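Local coordinates for protein HIRA (Homo sapiens, PDB 5YJE) that cooperates with ASF1A to promote replication-independent chromatin assembly and is required for periodic repression of histone genes, here represented by its C-terminal region, at residues M60-E65 against L97-S102; H291-W296 against T335-R340; W296-A301 against K346-V351. All coordinates share one frame; numbering follows the deposited sequence.

Interaction 1 of 3, residues M60-E65 against L97-S102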
ATOM      1  N   MET B  60     -31.153 -11.264 -11.169  1.00 81.89           N
ATOM      2  CA  MET B  60     -30.434 -12.364 -10.550  1.00 72.82           C
ATOM      3  C   MET B  60     -30.986 -12.582  -9.151  1.00 68.25           C
ATOM      4  O   MET B  60     -31.034 -11.647  -8.348  1.00 70.68           O
ATOM      5  CB  MET B  60     -28.936 -12.056 -10.500  1.00 74.94           C
ATOM      6  CG  MET B  60     -28.034 -13.224 -10.172  1.00 76.17           C
ATOM      7  SD  MET B  60     -26.315 -12.694 -10.322  1.00 83.05           S
ATOM      8  CE  MET B  60     -26.353 -12.000 -11.976  1.00 72.25           C
ATOM      9  N   TYR B  61     -31.413 -13.809  -8.871  1.00 68.69           N
ATOM     10  CA  TYR B  61     -31.928 -14.190  -7.562  1.00 64.17           C
ATOM     11  C   TYR B  61     -30.958 -15.171  -6.915  1.00 66.86           C
ATOM     12  O   TYR B  61     -30.359 -16.012  -7.596  1.00 68.71           O
ATOM     13  CB  TYR B  61     -33.329 -14.815  -7.670  1.00 57.75           C
ATOM     14  N   ILE B  62     -30.808 -15.064  -5.601  1.00 59.26           N
ATOM     15  CA  ILE B  62     -29.890 -15.888  -4.829  1.00 52.56           C
ATOM     16  C   ILE B  62     -30.697 -16.567  -3.743  1.00 48.45           C
ATOM     17  O   ILE B  62     -31.437 -15.899  -3.019  1.00 57.28           O
ATOM     18  CB  ILE B  62     -28.762 -15.035  -4.213  1.00 60.45           C
ATOM     19  CG1 ILE B  62     -27.660 -14.744  -5.247  1.00 56.66           C
ATOM     20  CG2 ILE B  62     -28.234 -15.669  -2.925  1.00 50.75           C
ATOM     21  CD1 ILE B  62     -26.861 -15.988  -5.638  1.00 60.36           C
ATOM     22  N   GLU B  63     -30.565 -17.880  -3.624  1.00 51.74           N
ATOM     23  CA  GLU B  63     -31.237 -18.626  -2.570  1.00 49.94           C
ATOM     24  C   GLU B  63     -30.199 -19.283  -1.677  1.00 49.27           C
ATOM     25  O   GLU B  63     -29.157 -19.734  -2.147  1.00 51.12           O
ATOM     26  CB  GLU B  63     -32.190 -19.693  -3.128  1.00 45.23           C
ATOM     27  N   VAL B  64     -30.499 -19.338  -0.392  1.00 46.49           N
ATOM     28  CA  VAL B  64     -29.610 -19.872   0.617  1.00 40.76           C
ATOM     29  C   VAL B  64     -30.424 -20.782   1.513  1.00 41.89           C
ATOM     30  O   VAL B  64     -31.488 -20.384   1.997  1.00 45.29           O
ATOM     31  CB  VAL B  64     -28.960 -18.763   1.457  1.00 42.54           C
ATOM     32  CG1 VAL B  64     -28.347 -19.370   2.707  1.00 41.64           C
ATOM     33  CG2 VAL B  64     -27.940 -17.998   0.633  1.00 41.31           C
ATOM     34  N   GLU B  65     -29.937 -22.000   1.735  1.00 46.62           N
ATOM     35  CA  GLU B  65     -30.569 -22.893   2.696  1.00 44.02           C
ATOM     36  C   GLU B  65     -29.474 -23.414   3.610  1.00 45.19           C
ATOM     37  O   GLU B  65     -28.500 -24.015   3.149  1.00 44.86           O
ATOM     38  CB  GLU B  65     -31.341 -24.018   1.996  1.00 42.82           C
ATOM     39  N   LEU B  97     -24.883 -15.881   6.143  1.00 42.58           N
ATOM     40  CA  LEU B  97     -25.582 -14.790   6.813  1.00 38.02           C
ATOM     41  C   LEU B  97     -26.133 -13.775   5.823  1.00 39.37           C
ATOM     42  O   LEU B  97     -27.289 -13.355   5.946  1.00 41.38           O
ATOM     43  CB  LEU B  97     -24.650 -14.096   7.804  1.00 42.14           C
ATOM     44  CG  LEU B  97     -24.238 -14.917   9.016  1.00 44.96           C
ATOM     45  CD1 LEU B  97     -23.187 -14.184   9.904  1.00 34.03           C
ATOM     46  CD2 LEU B  97     -25.510 -15.287   9.808  1.00 41.11           C
ATOM     47  N   THR B  98     -25.339 -13.361   4.835  1.00 38.66           N
ATOM     48  CA  THR B  98     -25.909 -12.475   3.823  1.00 35.40           C
ATOM     49  C   THR B  98     -25.190 -12.732   2.513  1.00 37.17           C
ATOM     50  O   THR B  98     -24.258 -13.530   2.443  1.00 38.64           O
ATOM     51  CB  THR B  98     -25.849 -10.975   4.232  1.00 41.55           C
ATOM     52  OG1 THR B  98     -26.464 -10.176   3.217  1.00 40.98           O
ATOM     53  CG2 THR B  98     -24.410 -10.449   4.410  1.00 35.39           C
ATOM     54  N   ALA B  99     -25.612 -12.024   1.472  1.00 38.92           N
ATOM     55  CA  ALA B  99     -25.082 -12.281   0.145  1.00 42.26           C
ATOM     56  C   ALA B  99     -25.269 -11.043  -0.718  1.00 39.64           C
ATOM     57  O   ALA B  99     -26.107 -10.189  -0.431  1.00 42.93           O
ATOM     58  CB  ALA B  99     -25.763 -13.505  -0.489  1.00 37.02           C
ATOM     59  N   ALA B 100     -24.468 -10.951  -1.779  1.00 42.48           N
ATOM     60  CA  ALA B 100     -24.603  -9.891  -2.776  1.00 41.07           C
ATOM     61  C   ALA B 100     -24.071 -10.431  -4.096  1.00 44.03           C
ATOM     62  O   ALA B 100     -23.470 -11.506  -4.144  1.00 48.52           O
ATOM     63  CB  ALA B 100     -23.873  -8.608  -2.350  1.00 39.90           C
ATOM     64  N   GLY B 101     -24.301  -9.695  -5.175  1.00 48.02           N
ATOM     65  CA  GLY B 101     -23.897 -10.176  -6.481  1.00 46.34           C
ATOM     66  C   GLY B 101     -24.049  -9.119  -7.550  1.00 53.88           C
ATOM     67  O   GLY B 101     -24.826  -8.167  -7.414  1.00 48.01           O
ATOM     68  N   SER B 102     -23.294  -9.308  -8.629  1.00 53.52           N
ATOM     69  CA  SER B 102     -23.323  -8.406  -9.768  1.00 50.93           C
ATOM     70  C   SER B 102     -23.419  -9.228 -11.045  1.00 55.81           C
ATOM     71  O   SER B 102     -23.679 -10.431 -10.998  1.00 44.10           O
ATOM     72  CB  SER B 102     -22.077  -7.519  -9.794  1.00 50.71           C
ATOM     73  OG  SER B 102     -20.899  -8.299  -9.975  1.00 55.31           O
TER

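Interaction 2 of 3, residues H291-W296 against T335-R340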
ATOM      1  N   HIS B 291     -16.332  10.897 -17.472  1.00 59.46           N
ATOM      2  CA  HIS B 291     -17.188  11.793 -18.234  1.00 61.79           C
ATOM      3  C   HIS B 291     -17.490  13.057 -17.435  1.00 61.30           C
ATOM      4  O   HIS B 291     -17.458  14.169 -17.983  1.00 63.41           O
ATOM      5  CB  HIS B 291     -18.470  11.070 -18.647  1.00 53.01           C
ATOM      6  N   GLU B 292     -17.737  12.911 -16.127  1.00 58.93           N
ATOM      7  CA  GLU B 292     -18.052  14.069 -15.293  1.00 58.53           C
ATOM      8  C   GLU B 292     -16.818  14.934 -15.055  1.00 58.65           C
ATOM      9  O   GLU B 292     -16.919  16.168 -15.007  1.00 56.67           O
ATOM     10  CB  GLU B 292     -18.673  13.610 -13.972  1.00 57.27           C
ATOM     11  CG  GLU B 292     -20.125  13.142 -14.134  1.00 54.39           C
ATOM     12  CD  GLU B 292     -20.791  12.736 -12.827  1.00 56.26           C
ATOM     13  OE1 GLU B 292     -20.118  12.113 -11.977  1.00 53.95           O
ATOM     14  OE2 GLU B 292     -21.988  13.061 -12.645  1.00 57.17           O
ATOM     15  N   TYR B 293     -15.643  14.307 -14.933  1.00 55.99           N
ATOM     16  CA  TYR B 293     -14.416  15.078 -14.825  1.00 55.53           C
ATOM     17  C   TYR B 293     -14.216  15.944 -16.056  1.00 61.17           C
ATOM     18  O   TYR B 293     -13.967  17.152 -15.945  1.00 53.39           O
ATOM     19  CB  TYR B 293     -13.203  14.168 -14.626  1.00 50.91           C
ATOM     20  CG  TYR B 293     -11.912  14.969 -14.494  1.00 46.68           C
ATOM     21  CD1 TYR B 293     -11.584  15.580 -13.300  1.00 46.78           C
ATOM     22  CD2 TYR B 293     -11.036  15.123 -15.564  1.00 48.52           C
ATOM     23  CE1 TYR B 293     -10.418  16.326 -13.162  1.00 50.80           C
ATOM     24  CE2 TYR B 293      -9.859  15.864 -15.438  1.00 48.13           C
ATOM     25  CZ  TYR B 293      -9.562  16.470 -14.233  1.00 51.10           C
ATOM     26  OH  TYR B 293      -8.411  17.216 -14.067  1.00 50.53           O
ATOM     27  N   ARG B 294     -14.306  15.334 -17.243  1.00 57.23           N
ATOM     28  CA  ARG B 294     -14.135  16.095 -18.473  1.00 60.76           C
ATOM     29  C   ARG B 294     -15.164  17.219 -18.574  1.00 60.85           C
ATOM     30  O   ARG B 294     -14.826  18.354 -18.930  1.00 61.47           O
ATOM     31  CB  ARG B 294     -14.230  15.163 -19.676  1.00 63.33           C
ATOM     32  CG  ARG B 294     -14.256  15.886 -21.005  1.00 71.04           C
ATOM     33  CD  ARG B 294     -14.335  14.932 -22.188  1.00 74.23           C
ATOM     34  NE  ARG B 294     -14.611  15.677 -23.407  1.00 76.22           N
ATOM     35  CZ  ARG B 294     -15.819  16.115 -23.744  1.00 79.69           C
ATOM     36  NH1 ARG B 294     -16.862  15.866 -22.954  1.00 77.07           N
ATOM     37  NH2 ARG B 294     -15.985  16.799 -24.867  1.00 76.10           N
ATOM     38  N   HIS B 295     -16.419  16.926 -18.239  1.00 54.74           N
ATOM     39  CA  HIS B 295     -17.461  17.940 -18.297  1.00 57.11           C
ATOM     40  C   HIS B 295     -17.130  19.137 -17.406  1.00 56.89           C
ATOM     41  O   HIS B 295     -17.128  20.290 -17.863  1.00 54.29           O
ATOM     42  CB  HIS B 295     -18.797  17.325 -17.887  1.00 49.94           C
ATOM     43  CG  HIS B 295     -19.876  18.339 -17.690  1.00 58.66           C
ATOM     44  ND1 HIS B 295     -20.387  19.084 -18.731  1.00 61.53           N
ATOM     45  CD2 HIS B 295     -20.516  18.759 -16.574  1.00 55.68           C
ATOM     46  CE1 HIS B 295     -21.316  19.902 -18.269  1.00 56.59           C
ATOM     47  NE2 HIS B 295     -21.414  19.724 -16.963  1.00 58.99           N
ATOM     48  N   TRP B 296     -16.851  18.881 -16.126  1.00 53.46           N
ATOM     49  CA  TRP B 296     -16.611  19.978 -15.199  1.00 53.30           C
ATOM     50  C   TRP B 296     -15.295  20.698 -15.480  1.00 53.46           C
ATOM     51  O   TRP B 296     -15.202  21.913 -15.264  1.00 54.30           O
ATOM     52  CB  TRP B 296     -16.653  19.463 -13.768  1.00 45.31           C
ATOM     53  CG  TRP B 296     -18.025  19.184 -13.346  1.00 47.69           C
ATOM     54  CD1 TRP B 296     -18.584  17.968 -13.144  1.00 49.42           C
ATOM     55  CD2 TRP B 296     -19.053  20.151 -13.088  1.00 53.75           C
ATOM     56  NE1 TRP B 296     -19.893  18.109 -12.762  1.00 54.04           N
ATOM     57  CE2 TRP B 296     -20.208  19.439 -12.723  1.00 45.58           C
ATOM     58  CE3 TRP B 296     -19.102  21.556 -13.129  1.00 51.07           C
ATOM     59  CZ2 TRP B 296     -21.402  20.072 -12.399  1.00 48.84           C
ATOM     60  CZ3 TRP B 296     -20.279  22.185 -12.806  1.00 44.84           C
ATOM     61  CH2 TRP B 296     -21.416  21.447 -12.437  1.00 48.75           C
ATOM     62  N   THR B 335      -2.074  10.690 -18.729  1.00 83.66           N
ATOM     63  CA  THR B 335      -3.472  10.351 -18.530  1.00 80.00           C
ATOM     64  C   THR B 335      -3.971  10.928 -17.210  1.00 82.11           C
ATOM     65  O   THR B 335      -3.206  11.096 -16.252  1.00 84.15           O
ATOM     66  CB  THR B 335      -3.667   8.828 -18.538  1.00 78.76           C
ATOM     67  OG1 THR B 335      -2.740   8.235 -19.456  1.00 88.34           O
ATOM     68  CG2 THR B 335      -5.080   8.468 -18.966  1.00 75.86           C
ATOM     69  N   VAL B 336      -5.260  11.252 -17.181  1.00 70.36           N
ATOM     70  CA  VAL B 336      -5.984  11.521 -15.946  1.00 68.12           C
ATOM     71  C   VAL B 336      -7.345  10.872 -16.104  1.00 71.34           C
ATOM     72  O   VAL B 336      -8.022  11.094 -17.114  1.00 74.26           O
ATOM     73  CB  VAL B 336      -6.128  13.033 -15.640  1.00 72.45           C
ATOM     74  CG1 VAL B 336      -6.692  13.813 -16.839  1.00 65.52           C
ATOM     75  CG2 VAL B 336      -7.004  13.259 -14.421  1.00 62.62           C
ATOM     76  N   VAL B 337      -7.721  10.020 -15.147  1.00 75.11           N
ATOM     77  CA  VAL B 337      -9.105   9.565 -15.085  1.00 71.33           C
ATOM     78  C   VAL B 337      -9.418   8.872 -16.421  1.00 69.36           C
ATOM     79  O   VAL B 337     -10.541   8.889 -16.941  1.00 74.04           O
ATOM     80  CB  VAL B 337      -9.971  10.786 -14.670  1.00 73.11           C
ATOM     81  CG1 VAL B 337     -11.309  10.779 -15.095  1.00 65.70           C
ATOM     82  CG2 VAL B 337     -10.017  10.880 -13.195  1.00 69.36           C
ATOM     83  N   GLY B 338      -8.389   8.225 -16.972  1.00 76.99           N
ATOM     84  CA  GLY B 338      -8.501   7.483 -18.213  1.00 76.75           C
ATOM     85  C   GLY B 338      -8.837   8.351 -19.406  1.00 79.96           C
ATOM     86  O   GLY B 338      -9.729   8.016 -20.192  1.00 84.34           O
ATOM     87  N   LEU B 339      -8.149   9.481 -19.544  1.00 78.57           N
ATOM     88  CA  LEU B 339      -8.331  10.365 -20.686  1.00 71.56           C
ATOM     89  C   LEU B 339      -6.978  10.914 -21.113  1.00 75.02           C
ATOM     90  O   LEU B 339      -6.113  11.177 -20.272  1.00 73.74           O
ATOM     91  CB  LEU B 339      -9.292  11.513 -20.357  1.00 71.26           C
ATOM     92  CG  LEU B 339     -10.763  11.162 -20.161  1.00 69.78           C
ATOM     93  CD1 LEU B 339     -11.508  12.336 -19.560  1.00 66.80           C
ATOM     94  CD2 LEU B 339     -11.379  10.764 -21.482  1.00 68.57           C
ATOM     95  N   ARG B 340      -6.788  11.055 -22.423  1.00 76.33           N
ATOM     96  CA  ARG B 340      -5.567  11.658 -22.948  1.00 81.29           C
ATOM     97  C   ARG B 340      -5.610  13.157 -22.664  1.00 80.97           C
ATOM     98  O   ARG B 340      -6.461  13.870 -23.206  1.00 78.26           O
ATOM     99  CB  ARG B 340      -5.441  11.369 -24.442  1.00 79.65           C
TER

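Interaction 3 of 3, residues W296-A301 against K346-V351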
ATOM      1  N   TRP B 296     -16.851  18.881 -16.126  1.00 53.46           N
ATOM      2  CA  TRP B 296     -16.611  19.978 -15.199  1.00 53.30           C
ATOM      3  C   TRP B 296     -15.295  20.698 -15.480  1.00 53.46           C
ATOM      4  O   TRP B 296     -15.202  21.913 -15.264  1.00 54.30           O
ATOM      5  CB  TRP B 296     -16.653  19.463 -13.768  1.00 45.31           C
ATOM      6  CG  TRP B 296     -18.025  19.184 -13.346  1.00 47.69           C
ATOM      7  CD1 TRP B 296     -18.584  17.968 -13.144  1.00 49.42           C
ATOM      8  CD2 TRP B 296     -19.053  20.151 -13.088  1.00 53.75           C
ATOM      9  NE1 TRP B 296     -19.893  18.109 -12.762  1.00 54.04           N
ATOM     10  CE2 TRP B 296     -20.208  19.439 -12.723  1.00 45.58           C
ATOM     11  CE3 TRP B 296     -19.102  21.556 -13.129  1.00 51.07           C
ATOM     12  CZ2 TRP B 296     -21.402  20.072 -12.399  1.00 48.84           C
ATOM     13  CZ3 TRP B 296     -20.279  22.185 -12.806  1.00 44.84           C
ATOM     14  CH2 TRP B 296     -21.416  21.447 -12.437  1.00 48.75           C
ATOM     15  N   LEU B 297     -14.272  19.984 -15.945  1.00 50.03           N
ATOM     16  CA  LEU B 297     -13.049  20.660 -16.349  1.00 53.34           C
ATOM     17  C   LEU B 297     -13.327  21.619 -17.491  1.00 56.06           C
ATOM     18  O   LEU B 297     -12.759  22.716 -17.541  1.00 55.61           O
ATOM     19  CB  LEU B 297     -11.980  19.650 -16.758  1.00 51.34           C
ATOM     20  CG  LEU B 297     -10.668  20.256 -17.275  1.00 55.57           C
ATOM     21  CD1 LEU B 297      -9.894  20.946 -16.140  1.00 53.27           C
ATOM     22  CD2 LEU B 297      -9.785  19.215 -17.994  1.00 56.80           C
ATOM     23  N   LEU B 298     -14.223  21.238 -18.404  1.00 55.11           N
ATOM     24  CA  LEU B 298     -14.482  22.098 -19.552  1.00 59.02           C
ATOM     25  C   LEU B 298     -15.318  23.323 -19.173  1.00 59.75           C
ATOM     26  O   LEU B 298     -15.063  24.435 -19.659  1.00 58.55           O
ATOM     27  CB  LEU B 298     -15.180  21.316 -20.656  1.00 60.07           C
ATOM     28  CG  LEU B 298     -14.150  20.289 -21.191  1.00 64.47           C
ATOM     29  CD1 LEU B 298     -14.660  19.394 -22.346  1.00 71.20           C
ATOM     30  CD2 LEU B 298     -12.777  20.952 -21.487  1.00 67.52           C
ATOM     31  N   VAL B 299     -16.301  23.157 -18.282  1.00 55.44           N
ATOM     32  CA  VAL B 299     -17.007  24.317 -17.739  1.00 54.16           C
ATOM     33  C   VAL B 299     -16.026  25.232 -17.009  1.00 59.25           C
ATOM     34  O   VAL B 299     -16.045  26.456 -17.177  1.00 61.86           O
ATOM     35  CB  VAL B 299     -18.142  23.845 -16.816  1.00 55.81           C
ATOM     36  CG1 VAL B 299     -18.749  25.027 -16.101  1.00 49.16           C
ATOM     37  CG2 VAL B 299     -19.183  23.048 -17.603  1.00 51.58           C
ATOM     38  N   TYR B 300     -15.154  24.647 -16.189  1.00 56.27           N
ATOM     39  CA  TYR B 300     -14.227  25.435 -15.389  1.00 53.58           C
ATOM     40  C   TYR B 300     -13.280  26.237 -16.267  1.00 54.12           C
ATOM     41  O   TYR B 300     -12.990  27.407 -15.983  1.00 54.81           O
ATOM     42  CB  TYR B 300     -13.450  24.506 -14.460  1.00 49.88           C
ATOM     43  CG  TYR B 300     -12.366  25.175 -13.651  1.00 47.02           C
ATOM     44  CD1 TYR B 300     -12.667  26.180 -12.736  1.00 47.88           C
ATOM     45  CD2 TYR B 300     -11.043  24.784 -13.782  1.00 48.32           C
ATOM     46  CE1 TYR B 300     -11.671  26.788 -11.988  1.00 46.97           C
ATOM     47  CE2 TYR B 300     -10.045  25.389 -13.042  1.00 47.41           C
ATOM     48  CZ  TYR B 300     -10.356  26.385 -12.158  1.00 49.45           C
ATOM     49  OH  TYR B 300      -9.339  26.958 -11.432  1.00 51.17           O
ATOM     50  N   ALA B 301     -12.771  25.616 -17.327  1.00 55.42           N
ATOM     51  CA  ALA B 301     -11.879  26.325 -18.229  1.00 54.97           C
ATOM     52  C   ALA B 301     -12.616  27.446 -18.946  1.00 59.40           C
ATOM     53  O   ALA B 301     -12.080  28.551 -19.094  1.00 59.13           O
ATOM     54  CB  ALA B 301     -11.271  25.352 -19.232  1.00 55.18           C
ATOM     55  N   LYS B 346      -6.671  20.083 -26.361  1.00 85.10           N
ATOM     56  CA  LYS B 346      -7.197  20.344 -27.697  1.00 85.14           C
ATOM     57  C   LYS B 346      -8.680  20.705 -27.653  1.00 83.50           C
ATOM     58  O   LYS B 346      -9.144  21.542 -28.437  1.00 86.79           O
ATOM     59  CB  LYS B 346      -6.960  19.129 -28.595  1.00 84.07           C
ATOM     60  N   GLU B 347      -9.443  20.083 -26.751  1.00 82.34           N
ATOM     61  CA  GLU B 347     -10.845  20.465 -26.607  1.00 84.51           C
ATOM     62  C   GLU B 347     -11.009  21.824 -25.937  1.00 83.34           C
ATOM     63  O   GLU B 347     -12.091  22.406 -26.017  1.00 87.72           O
ATOM     64  CB  GLU B 347     -11.619  19.411 -25.814  1.00 84.74           C
ATOM     65  CG  GLU B 347     -11.629  18.026 -26.440  1.00 87.97           C
ATOM     66  CD  GLU B 347     -12.733  17.133 -25.891  1.00 88.01           C
ATOM     67  OE1 GLU B 347     -12.595  16.628 -24.752  1.00 82.61           O
ATOM     68  OE2 GLU B 347     -13.740  16.929 -26.604  1.00 91.25           O
ATOM     69  N   LEU B 348      -9.965  22.333 -25.279  1.00 82.31           N
ATOM     70  CA  LEU B 348      -9.992  23.670 -24.688  1.00 84.84           C
ATOM     71  C   LEU B 348      -9.720  24.766 -25.700  1.00 85.52           C
ATOM     72  O   LEU B 348     -10.466  25.750 -25.767  1.00 86.34           O
ATOM     73  CB  LEU B 348      -8.972  23.785 -23.558  1.00 85.75           C
ATOM     74  CG  LEU B 348      -9.232  22.887 -22.388  1.00 82.50           C
ATOM     75  CD1 LEU B 348      -8.191  23.146 -21.315  1.00 82.23           C
ATOM     76  CD2 LEU B 348     -10.614  23.320 -21.920  1.00 83.16           C
ATOM     77  N   LEU B 349      -8.640  24.624 -26.468  1.00 83.44           N
ATOM     78  CA  LEU B 349      -8.102  25.724 -27.258  1.00 85.52           C
ATOM     79  C   LEU B 349      -9.119  26.445 -28.147  1.00 84.73           C
ATOM     80  O   LEU B 349      -8.902  27.619 -28.452  1.00 86.42           O
ATOM     81  CB  LEU B 349      -6.916  25.231 -28.089  1.00 86.08           C
ATOM     82  CG  LEU B 349      -5.792  24.523 -27.299  1.00 87.26           C
ATOM     83  CD1 LEU B 349      -4.487  24.572 -28.087  1.00 89.35           C
ATOM     84  CD2 LEU B 349      -5.576  25.105 -25.903  1.00 82.88           C
ATOM     85  N   PRO B 350     -10.226  25.812 -28.603  1.00 87.81           N
ATOM     86  CA  PRO B 350     -11.348  26.617 -29.122  1.00 88.02           C
ATOM     87  C   PRO B 350     -11.766  27.737 -28.174  1.00 86.19           C
ATOM     88  O   PRO B 350     -11.765  28.925 -28.528  1.00 85.27           O
ATOM     89  CB  PRO B 350     -12.475  25.584 -29.280  1.00 83.47           C
ATOM     90  CG  PRO B 350     -11.756  24.329 -29.619  1.00 82.47           C
ATOM     91  CD  PRO B 350     -10.388  24.390 -28.963  1.00 84.23           C
ATOM     92  N   VAL B 351     -12.117  27.347 -26.945  1.00 87.44           N
ATOM     93  CA  VAL B 351     -12.617  28.295 -25.954  1.00 83.85           C
ATOM     94  C   VAL B 351     -11.552  29.328 -25.617  1.00 82.98           C
ATOM     95  O   VAL B 351     -11.845  30.523 -25.496  1.00 84.21           O
ATOM     96  CB  VAL B 351     -13.088  27.536 -24.700  1.00 84.71           C
ATOM     97  CG1 VAL B 351     -14.078  28.377 -23.899  1.00 82.49           C
ATOM     98  CG2 VAL B 351     -13.688  26.188 -25.091  1.00 85.22           C
TER

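Interaction 1 of 3, residues M60-E65 against L97-S102
M60 reaches from strand 60-71 to just past the end of strand 96-101, where its thioether lies against the carbonyl of S102. From CB the chain starts straight, with CG anti to the backbone N (chi1 -167°), and an extended chi2 (174°) carries it on to the sulfur, SD lying 3.5 Å from S102 O. A bend at chi3 (-53°) then turns the terminal methyl onto the same oxygen, M60 CE 3.3 Å from S102 O, a van der Waals contact. Two residues on, I62 makes the apolar half of the contact: its CG2 branch meets the CB of A99 at 4.1 Å. The pairings M60 with G101 and I62 with A99 show the strands running in opposite senses, yet no backbone hydrogen bond joins them; they belong to separate sheets. The S102 hydroxyl is hydrogen-bonded to G142 O and to the backbone N of D104 and V105. Strand 74-83 flanks M60 and I62 through C81 and L79, strand 105-110 meets I62 and A99 through V106 and V108, and strand 135-141 packs on A100 and S102; successive antiparallel sheets pack face to face, consistent with beta-propeller blades, the clan of this family.

Interaction 2 of 3, residues H291-W296 against T335-R340
Y293 and R294, on a regular turn of helix 290-307, face a tight hairpin in 335-340, with the CA atoms of Y293 and V337 7.7 Å apart. V336 and L339 close that hairpin: V336 N donates to L339 O at 3.2 Å, and a weak bond returns from L339 N to V336 O. The two residues between them, V337 and G338, both have positive phi, a turn of the I'/III' kind. V336, V337 and L339 point their CB atoms toward the helix. Y293 makes the largest share of the contact. With CG anti to the backbone N (chi1 -179°), its ring leans out to the hairpin, and Y293 CE2 is 4.0 Å from both V336 CG1 and V336 CG2, the two side chains crossing at about a right angle. V337 comes in lower down, its CG1 3.9 Å from Y293 CB. Next along the helix, R294 offers only the root of its side chain: R294 CB touches L339 CD1 at 3.9 Å. From there the extended chain leads away from the hairpin, and R294 NE makes a salt bridge with E347 OE1. L285 of helix 266-286 also touches V336 and V337. The motif is a short, weakly bonded two-residue beta-hairpin that packs on one helix and, through R340 at the N-cap, leads into helix 341-353.

Interaction 3 of 3, residues W296-A301 against K346-V351
L298 and L348 carry matching torsions, CG anti to the carbonyl carbon in each (chi1 -68° in L298, -64° in L348) with an extended second torsion, and this swings both isobutyl ends into the groove between their helices although neither CB starts out aimed there. The two side chains cross obliquely, and their CA atoms, 7.0 Å apart, mark where the backbones are nearest. One branch does nearly all the work: CD2 of L348 is set against two residues of the other helix, meeting CD2 of L298 and the CB of A301. The modelled separations, 3.2 Å between L298 CD2 and L348 CD2 and 3.4 Å between A301 CB and L348 CD2, are both tighter than methyl groups normally allow, so their exact values are doubtful. A301, with nothing beyond CB, lets the L348 methyl approach the helix itself. The other branch of L298, CD1, lies 4.2 Å from E347 OE1, in the carboxylate paired with R294, so the leucine methyl sits beside an ion pair that spans the same two helices. The local axes pass 10.3 Å apart at a crossing angle of -27°, roughly parallel. Just beyond L348, P350 has no amide hydrogen to give to the preceding turn, and helix 341-353 is kinked there. On its other flanks helix 290-307 is covered by helix 266-286, which meets W296, V299 and Y300, and by helix 310-320, which also packs on Y300; that tyrosine touches R123 of a second subunit of the trimer as well. Helix 341-353 in turn sets L349 against F362 and C365 of helix 359-370.

Going from the N terminus, interaction 1 comes first and closes a loop made mostly of strands, joining one four-stranded sheet to the next in the beta part of the chain. It is complete before the others open, and lies about 35 Å and 45 Å, centre to centre, from interactions 2 and 3, across the centre of the chain. Those two cross: 291-296 and 296-301 follow each other on helix 290-307 and share W296, while their partners 335-340 and 346-351 come in the same order. The hairpin and the helix that continues from it therefore line one helix together, fastening helix 341-353 to it, with the centres of the two contacts 12 Å apart.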